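Local atomic coordinates of putative Glycosidase (Bacteroides thetaiotaomicron, PDB entry 3R67), a protein that is a putative glycosidase of unestablished function, rich in beta strands and probably folded as a five-bladed beta-propeller like its relatives. Residues A[9-14]-A[255-260]; A[91-96]-A[334-339]; A[208-213]-A[228-233]. All coordinates share one frame; numbering follows the deposited sequence.

Contact 1. Residues A[9-14]-A[255-260]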
# COMPACT_ATOMS: atom_id res chain seq x y z
N PHE A 9 7.40 19.22 -13.15
CA PHE A 9 6.38 18.20 -13.37
C PHE A 9 5.07 18.89 -13.74
O PHE A 9 4.90 20.05 -13.36
CB PHE A 9 6.21 17.32 -12.11
CG PHE A 9 7.35 16.46 -11.64
CD1 PHE A 9 7.47 15.15 -12.08
CD2 PHE A 9 8.24 16.92 -10.68
CE1 PHE A 9 8.51 14.33 -11.62
CE2 PHE A 9 9.26 16.09 -10.19
CZ PHE A 9 9.39 14.81 -10.67
N PRO A 10 4.08 18.24 -14.40
CA PRO A 10 2.82 18.95 -14.70
C PRO A 10 2.12 19.38 -13.40
O PRO A 10 2.30 18.74 -12.38
CB PRO A 10 2.00 17.92 -15.48
CG PRO A 10 2.67 16.61 -15.25
CD PRO A 10 4.09 16.88 -14.97
N ASP A 11 1.39 20.50 -13.44
CA ASP A 11 0.78 21.10 -12.26
C ASP A 11 -0.29 20.20 -11.61
O ASP A 11 -0.62 20.44 -10.44
CB ASP A 11 0.15 22.47 -12.59
CG ASP A 11 -1.04 22.39 -13.50
OD1 ASP A 11 -0.88 21.98 -14.67
OD2 ASP A 11 -2.16 22.72 -13.04
N TRP A 12 -0.79 19.13 -12.30
CA TRP A 12 -1.76 18.20 -11.67
C TRP A 12 -1.06 17.27 -10.63
O TRP A 12 -1.74 16.68 -9.79
CB TRP A 12 -2.48 17.33 -12.72
CG TRP A 12 -1.61 16.48 -13.61
CD1 TRP A 12 -1.24 16.76 -14.88
CD2 TRP A 12 -1.04 15.19 -13.31
NE1 TRP A 12 -0.50 15.73 -15.40
CE2 TRP A 12 -0.33 14.77 -14.44
CE3 TRP A 12 -1.06 14.36 -12.18
CZ2 TRP A 12 0.39 13.56 -14.48
CZ3 TRP A 12 -0.34 13.17 -12.22
CH2 TRP A 12 0.36 12.78 -13.36
N ALA A 13 0.27 17.12 -10.73
CA ALA A 13 1.05 16.22 -9.88
C ALA A 13 1.35 16.83 -8.54
O ALA A 13 1.60 18.03 -8.43
CB ALA A 13 2.36 15.87 -10.57
N TRP A 14 1.36 16.00 -7.52
CA TRP A 14 1.76 16.32 -6.14
C TRP A 14 3.21 15.88 -5.97
O TRP A 14 3.47 14.80 -5.46
CB TRP A 14 0.83 15.66 -5.12
CG TRP A 14 -0.60 16.10 -5.14
CD1 TRP A 14 -1.20 16.98 -6.00
CD2 TRP A 14 -1.63 15.65 -4.25
NE1 TRP A 14 -2.53 17.12 -5.70
CE2 TRP A 14 -2.82 16.32 -4.63
CE3 TRP A 14 -1.66 14.75 -3.18
CZ2 TRP A 14 -4.03 16.14 -3.94
CZ3 TRP A 14 -2.86 14.55 -2.52
CH2 TRP A 14 -4.03 15.23 -2.91
N THR A 255 -8.97 14.73 -7.22
CA THR A 255 -8.47 16.11 -7.19
C THR A 255 -9.32 16.95 -8.14
O THR A 255 -10.17 16.41 -8.85
CB THR A 255 -6.97 16.18 -7.54
OG1 THR A 255 -6.80 15.99 -8.94
CG2 THR A 255 -6.11 15.22 -6.70
N ASP A 256 -9.07 18.28 -8.20
CA ASP A 256 -9.78 19.18 -9.10
C ASP A 256 -9.47 18.84 -10.60
O ASP A 256 -10.26 19.21 -11.47
CB ASP A 256 -9.41 20.66 -8.80
CG ASP A 256 -7.93 21.01 -8.85
OD1 ASP A 256 -7.10 20.16 -8.45
OD2 ASP A 256 -7.59 22.18 -9.17
N LYS A 257 -8.36 18.11 -10.87
CA LYS A 257 -7.94 17.76 -12.24
C LYS A 257 -8.33 16.33 -12.67
O LYS A 257 -8.19 15.99 -13.84
CB LYS A 257 -6.41 17.88 -12.37
CG LYS A 257 -5.80 19.23 -12.02
CD LYS A 257 -6.20 20.35 -12.93
CE LYS A 257 -5.40 21.56 -12.50
NZ LYS A 257 -5.56 22.70 -13.42
N GLY A 258 -8.79 15.51 -11.73
CA GLY A 258 -9.13 14.12 -11.97
C GLY A 258 -8.67 13.24 -10.82
O GLY A 258 -8.26 13.76 -9.76
N ILE A 259 -8.73 11.91 -11.00
CA ILE A 259 -8.33 10.95 -9.97
C ILE A 259 -6.83 10.78 -10.01
O ILE A 259 -6.28 10.35 -11.03
CB ILE A 259 -9.08 9.59 -10.13
CG1 ILE A 259 -10.60 9.77 -9.97
CG2 ILE A 259 -8.54 8.54 -9.13
CD1 ILE A 259 -11.46 8.56 -10.37
N LEU A 260 -6.16 11.10 -8.89
CA LEU A 260 -4.71 10.97 -8.79
C LEU A 260 -4.34 9.62 -8.18
O LEU A 260 -4.76 9.28 -7.08
CB LEU A 260 -4.12 12.12 -7.97
CG LEU A 260 -2.60 12.18 -7.83
CD1 LEU A 260 -1.91 12.32 -9.18
CD2 LEU A 260 -2.18 13.30 -6.90
O HOH W 1 -4.34 17.02 -9.52
O HOH W 2 -4.40 18.99 -7.86

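Contact 2. Residues A[91-96]-A[334-339]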
# COMPACT_ATOMS: atom_id res chain seq x y z
N ASP A 91 0.78 14.47 15.37
CA ASP A 91 1.19 15.43 14.33
C ASP A 91 1.49 14.77 12.96
O ASP A 91 1.55 15.48 11.94
CB ASP A 91 2.44 16.22 14.78
CG ASP A 91 3.72 15.44 15.08
OD1 ASP A 91 3.71 14.20 14.92
OD2 ASP A 91 4.72 16.06 15.48
N GLY A 92 1.65 13.45 12.93
CA GLY A 92 1.95 12.73 11.69
C GLY A 92 3.43 12.49 11.49
O GLY A 92 3.83 11.85 10.51
N LEU A 93 4.28 12.99 12.44
CA LEU A 93 5.74 12.91 12.36
C LEU A 93 6.33 12.07 13.49
O LEU A 93 7.22 11.25 13.21
CB LEU A 93 6.36 14.32 12.42
CG LEU A 93 5.93 15.38 11.40
CD1 LEU A 93 6.60 16.71 11.70
CD2 LEU A 93 6.24 14.95 9.99
N HIS A 94 5.89 12.29 14.75
CA HIS A 94 6.40 11.52 15.88
C HIS A 94 5.36 10.47 16.29
O HIS A 94 4.22 10.79 16.58
CB HIS A 94 6.78 12.40 17.07
CG HIS A 94 7.29 11.57 18.22
ND1 HIS A 94 8.58 11.07 18.23
CD2 HIS A 94 6.64 11.13 19.32
CE1 HIS A 94 8.68 10.35 19.34
NE2 HIS A 94 7.53 10.36 20.03
N PHE A 95 5.79 9.22 16.31
CA PHE A 95 4.91 8.09 16.55
C PHE A 95 5.25 7.30 17.79
O PHE A 95 6.42 7.15 18.14
CB PHE A 95 5.01 7.13 15.34
CG PHE A 95 4.24 7.61 14.14
CD1 PHE A 95 4.78 8.57 13.28
CD2 PHE A 95 2.97 7.13 13.88
CE1 PHE A 95 4.04 9.05 12.20
CE2 PHE A 95 2.23 7.61 12.79
CZ PHE A 95 2.77 8.56 11.96
N ASN A 96 4.19 6.78 18.43
CA ASN A 96 4.24 5.82 19.54
C ASN A 96 3.75 4.50 18.99
O ASN A 96 3.09 4.49 17.95
CB ASN A 96 3.46 6.26 20.76
CG ASN A 96 4.17 7.35 21.53
OD1 ASN A 96 5.28 7.15 22.05
ND2 ASN A 96 3.52 8.48 21.68
N LYS A 334 -1.94 19.43 5.56
CA LYS A 334 -0.78 18.91 4.83
C LYS A 334 -1.02 17.45 4.50
O LYS A 334 -1.79 16.80 5.19
CB LYS A 334 0.53 19.09 5.63
CG LYS A 334 0.95 20.53 5.83
CD LYS A 334 2.24 20.58 6.60
CE LYS A 334 2.70 21.99 6.85
NZ LYS A 334 3.96 22.02 7.65
N TRP A 335 -0.36 16.94 3.44
CA TRP A 335 -0.42 15.54 3.04
C TRP A 335 0.82 14.81 3.52
O TRP A 335 1.94 15.28 3.27
CB TRP A 335 -0.59 15.40 1.53
CG TRP A 335 -1.94 15.82 1.05
CD1 TRP A 335 -2.30 17.05 0.57
CD2 TRP A 335 -3.12 15.00 0.99
NE1 TRP A 335 -3.64 17.04 0.22
CE2 TRP A 335 -4.16 15.80 0.47
CE3 TRP A 335 -3.40 13.65 1.33
CZ2 TRP A 335 -5.47 15.30 0.28
CZ3 TRP A 335 -4.69 13.16 1.14
CH2 TRP A 335 -5.70 13.97 0.60
N TYR A 336 0.60 13.69 4.22
CA TYR A 336 1.66 12.85 4.79
C TYR A 336 1.68 11.53 4.05
O TYR A 336 0.68 10.82 4.02
CB TYR A 336 1.45 12.64 6.31
CG TYR A 336 1.58 13.93 7.08
CD1 TYR A 336 0.54 14.85 7.14
CD2 TYR A 336 2.76 14.24 7.76
CE1 TYR A 336 0.67 16.05 7.83
CE2 TYR A 336 2.89 15.43 8.47
CZ TYR A 336 1.84 16.33 8.50
OH TYR A 336 1.96 17.52 9.18
N LEU A 337 2.82 11.23 3.41
CA LEU A 337 3.03 10.03 2.59
C LEU A 337 3.93 9.07 3.36
O LEU A 337 5.07 9.42 3.69
CB LEU A 337 3.65 10.44 1.23
CG LEU A 337 3.83 9.35 0.16
CD1 LEU A 337 2.48 8.80 -0.30
CD2 LEU A 337 4.55 9.89 -1.04
N TYR A 338 3.41 7.87 3.67
CA TYR A 338 4.13 6.86 4.45
C TYR A 338 4.61 5.76 3.52
O TYR A 338 3.88 5.35 2.61
CB TYR A 338 3.25 6.30 5.58
CG TYR A 338 2.87 7.41 6.54
CD1 TYR A 338 3.71 7.78 7.58
CD2 TYR A 338 1.73 8.17 6.32
CE1 TYR A 338 3.37 8.83 8.44
CE2 TYR A 338 1.37 9.20 7.18
CZ TYR A 338 2.21 9.55 8.22
OH TYR A 338 1.88 10.61 9.02
N TYR A 339 5.87 5.35 3.69
CA TYR A 339 6.46 4.41 2.76
C TYR A 339 7.50 3.50 3.42
O TYR A 339 8.07 3.82 4.46
CB TYR A 339 7.12 5.18 1.58
CG TYR A 339 8.19 6.17 1.97
CD1 TYR A 339 7.87 7.49 2.28
CD2 TYR A 339 9.54 5.82 1.93
CE1 TYR A 339 8.86 8.43 2.58
CE2 TYR A 339 10.54 6.75 2.22
CZ TYR A 339 10.19 8.05 2.55
OH TYR A 339 11.18 8.98 2.81

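Contact 3. Residues A[208-213]-A[228-233]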
# COMPACT_ATOMS: atom_id res chain seq x y z
N PHE A 208 0.93 -4.82 -13.67
CA PHE A 208 0.09 -3.90 -14.45
C PHE A 208 -1.01 -3.43 -13.54
O PHE A 208 -1.22 -4.05 -12.50
CB PHE A 208 -0.47 -4.54 -15.75
CG PHE A 208 -1.21 -5.83 -15.52
CD1 PHE A 208 -2.55 -5.83 -15.15
CD2 PHE A 208 -0.56 -7.05 -15.66
CE1 PHE A 208 -3.22 -7.03 -14.90
CE2 PHE A 208 -1.23 -8.25 -15.41
CZ PHE A 208 -2.56 -8.23 -15.04
N VAL A 209 -1.74 -2.39 -13.92
CA VAL A 209 -2.82 -1.86 -13.09
C VAL A 209 -4.15 -2.20 -13.75
O VAL A 209 -4.37 -1.89 -14.92
CB VAL A 209 -2.67 -0.34 -12.81
CG1 VAL A 209 -3.82 0.18 -11.97
CG2 VAL A 209 -1.34 -0.02 -12.14
N ASN A 210 -5.02 -2.87 -12.99
CA ASN A 210 -6.38 -3.18 -13.39
C ASN A 210 -7.32 -2.31 -12.56
O ASN A 210 -6.90 -1.78 -11.53
CB ASN A 210 -6.68 -4.70 -13.24
CG ASN A 210 -8.11 -5.12 -13.52
OD1 ASN A 210 -8.84 -5.54 -12.63
ND2 ASN A 210 -8.59 -4.92 -14.73
N VAL A 211 -8.56 -2.14 -13.00
CA VAL A 211 -9.57 -1.39 -12.25
C VAL A 211 -10.66 -2.37 -11.87
O VAL A 211 -11.13 -3.15 -12.70
CB VAL A 211 -10.13 -0.15 -13.01
CG1 VAL A 211 -11.26 0.52 -12.23
CG2 VAL A 211 -9.02 0.85 -13.33
N ALA A 212 -11.02 -2.39 -10.58
CA ALA A 212 -12.09 -3.25 -10.06
C ALA A 212 -13.17 -2.39 -9.43
O ALA A 212 -12.87 -1.28 -8.98
CB ALA A 212 -11.53 -4.25 -9.06
N THR A 213 -14.42 -2.89 -9.42
CA THR A 213 -15.54 -2.17 -8.81
C THR A 213 -16.25 -3.05 -7.78
O THR A 213 -16.13 -4.28 -7.80
CB THR A 213 -16.54 -1.66 -9.87
OG1 THR A 213 -17.23 -2.74 -10.49
CG2 THR A 213 -15.88 -0.77 -10.93
N GLY A 228 -12.27 -11.07 -22.37
CA GLY A 228 -12.42 -11.57 -21.01
C GLY A 228 -11.15 -11.51 -20.17
O GLY A 228 -11.09 -12.07 -19.07
N ASP A 229 -10.12 -10.83 -20.69
CA ASP A 229 -8.84 -10.62 -20.01
C ASP A 229 -8.89 -9.35 -19.20
O ASP A 229 -9.70 -8.48 -19.52
CB ASP A 229 -7.70 -10.57 -21.05
CG ASP A 229 -7.59 -11.80 -21.92
OD1 ASP A 229 -7.73 -12.93 -21.37
OD2 ASP A 229 -7.35 -11.65 -23.14
N PHE A 230 -8.03 -9.20 -18.18
CA PHE A 230 -8.04 -7.98 -17.39
C PHE A 230 -7.82 -6.73 -18.22
O PHE A 230 -6.97 -6.72 -19.11
CB PHE A 230 -6.96 -7.97 -16.29
CG PHE A 230 -7.06 -8.99 -15.20
CD1 PHE A 230 -8.19 -9.06 -14.40
CD2 PHE A 230 -5.97 -9.78 -14.87
CE1 PHE A 230 -8.28 -9.99 -13.36
CE2 PHE A 230 -6.03 -10.67 -13.81
CZ PHE A 230 -7.19 -10.77 -13.06
N LEU A 231 -8.56 -5.68 -17.88
CA LEU A 231 -8.36 -4.37 -18.46
C LEU A 231 -7.08 -3.78 -17.83
O LEU A 231 -6.97 -3.76 -16.60
CB LEU A 231 -9.60 -3.49 -18.20
CG LEU A 231 -9.58 -2.09 -18.76
CD1 LEU A 231 -9.63 -2.10 -20.28
CD2 LEU A 231 -10.75 -1.30 -18.23
N LYS A 232 -6.10 -3.43 -18.65
CA LYS A 232 -4.82 -2.89 -18.18
C LYS A 232 -4.78 -1.37 -18.46
O LYS A 232 -4.60 -0.95 -19.60
CB LYS A 232 -3.66 -3.62 -18.87
CG LYS A 232 -3.62 -5.12 -18.59
CD LYS A 232 -2.45 -5.77 -19.29
CE LYS A 232 -2.32 -7.23 -18.96
NZ LYS A 232 -1.13 -7.83 -19.61
N VAL A 233 -5.00 -0.56 -17.43
CA VAL A 233 -5.08 0.90 -17.61
C VAL A 233 -3.67 1.53 -17.52
O VAL A 233 -3.46 2.63 -18.02
CB VAL A 233 -6.07 1.57 -16.63
CG1 VAL A 233 -7.48 1.05 -16.86
CG2 VAL A 233 -5.66 1.40 -15.16

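Contact 1. Residues A[9-14]-A[255-260]
Leu260 lays its CD2 methyl over the indole of Trp14, 3.6 Å from the centroid of the five-membered ring and only 12° off the ring normal, a clean CH-pi contact. The leucine gets there with CG anti to its backbone N (chi1 -177°), and this conformation serves two tryptophans at once. While CD2 lies on the face of Trp14, the other branch runs to Trp12, where Leu260 CD1 abuts the rim of the indole in its plane, 3.5 Å from Trp12 CZ3. One forked side chain thus meets one ring face-on and another edge-on. Trp14 also reaches tip to tip toward Thr255, with CZ2 3.6 Å from the threonine CG2. Elsewhere Trp12 NE1 is hydrogen-bonded to Asp299, and the Trp14 ring is stacked with Tyr351.

Beside this apolar patch segment 255-260 holds its own turn together. Thr255 OG1 donates to Gly258 O at 2.8 Å, in the carbonyl plane and on a lone pair, while accepting from Lys257 N in an ST turn. Gly258 O also takes the backbone N of Thr255, so two bonds grip it. A water donates both to Trp12 O and to Thr255 OG1 (2.7 Å), bridging the two segments. At the exposed margin, Lys257 bends at chi2, running past Trp12 CB to a long, weak salt bridge between its NZ and Asp11 OD2 at 3.4 Å; its contribution is probably modest.

Residues 10-13 form a type I turn. Residues 255-258 form another, and its backbone bonds, Thr255 N to Gly258 O and, weakly, Gly258 N to Thr255 O, are typical of a two-residue beta-hairpin, here connecting strands 245-255 and 258-266, with the N-terminal loop packed on it, in what is probably a beta-propeller.

Contact 2. Residues A[91-96]-A[334-339]
Asp91 starts the segment by capturing the backbone of the next residues with its carboxylate. Its OD1 accepts two backbone donors: Leu93 N, 2.8 Å away, comes from above the carboxylate plane, whereas His94 N, 2.9 Å away, uses the syn lone pair. This double grip makes both an Asx turn and the longer Asx motif, and it sets the direction in which the next peptides face.

Gly92 follows with a positive phi of 95°. Its CA lies over one face of Tyr336, an approach made by backbone alone, and its carbonyl turns to Tyr338. The phenol OH of Tyr338 donates to Gly92 O at 2.7 Å, in the carbonyl plane and on a lone pair. A loop carbonyl in a buried contact is thereby satisfied by the tip of a strand side chain.

Leu93 crosses Tyr336 at about a right angle and sets CD2 against the ring edge, 3.7 Å from CE2 of that tyrosine. Between them, Gly92 and Leu93 therefore meet both the face and the edge of one ring.

Phe95 closes the walk. Its CZ comes to 3.6 Å from Tyr338 CE1, tip to tip, with the two ring planes 85° apart and the phenol oxygen at the phenylalanine edge. Val63, Val65 and Ile26 pack around this pair.

Tyr336 and Tyr338, two residues apart, point from the same side of strand 334-341, and both keep CG anti to the carbonyl carbon. A turn from one antiparallel sheet, between strands 82-89 and 96-97, packed on the central strand of another is consistent with blade-to-blade contact in a beta-propeller.

Contact 3. Residues A[208-213]-A[228-233]
Asn210 leaves its strand with CG anti to the backbone N (chi1 175°), and every part of its side chain has a neighbour. CB lies 3.5 Å from Leu231 O. CG lies 4.0 Å from Phe230 CD1, the amide plane 46° from that ring. At the tip, OD1 accepts from Trp204 NE1, while ND2 donates to Leu231 O at 2.7 Å, in the amide plane and almost straight (172°). ND2 also bonds Met223 O, so three hydrogen bonds fix the rotation of this carboxamide and settle which end is oxygen.

The backbone adds a second tie: Val233 N donates to Val209 O at 2.9 Å, nearly along the C=O axis. Beside it, Val233 packs its methyls against Val209 and Val211.

On the other flank lies the ring of Phe208, whose CZ meets Phe230 CD2 at 3.7 Å, the two side chains crossing at about a right angle. Lys232, extended beyond CG, runs over one face of Phe208 and sets CE above the ring centre, 3.7 Å from the centroid. Lys232 NZ follows, 4.5 Å from the centroid of the Phe208 ring, in an off-centre cation-pi contact.

The chemistry implies a division of labour: one straight bond from a buried amide and one backbone bond tie residues 228-233 to the start of strand 210-214, while the exposed lysine lends mainly its hydrocarbon chain, with a probably modest electrostatic gain.

Overall arrangement
Contact 2 is the most buried of the three, whereas contacts 1 and 3 each run from buried residues to an exposed lysine. Contacts 1 and 3 reach the same mixed sheet, yet their nearest atoms stay about 8 Å apart; contact 2 joins two other sheets. Contacts 1 and 2 touch directly, Trp14 CH2 lying 3.4 Å from Trp335 CE2, on the side of strand 334-341 away from Tyr336 and Tyr338. Chemistry follows place: leucine-on-indole packing with a bridging water, and a weak salt bridge at the rim, in contact 1; a phenol-to-carbonyl bond among aromatics in contact 2; and amide bonding beside a lysine-phenylalanine pair in contact 3, centred 31 Å from contact 2.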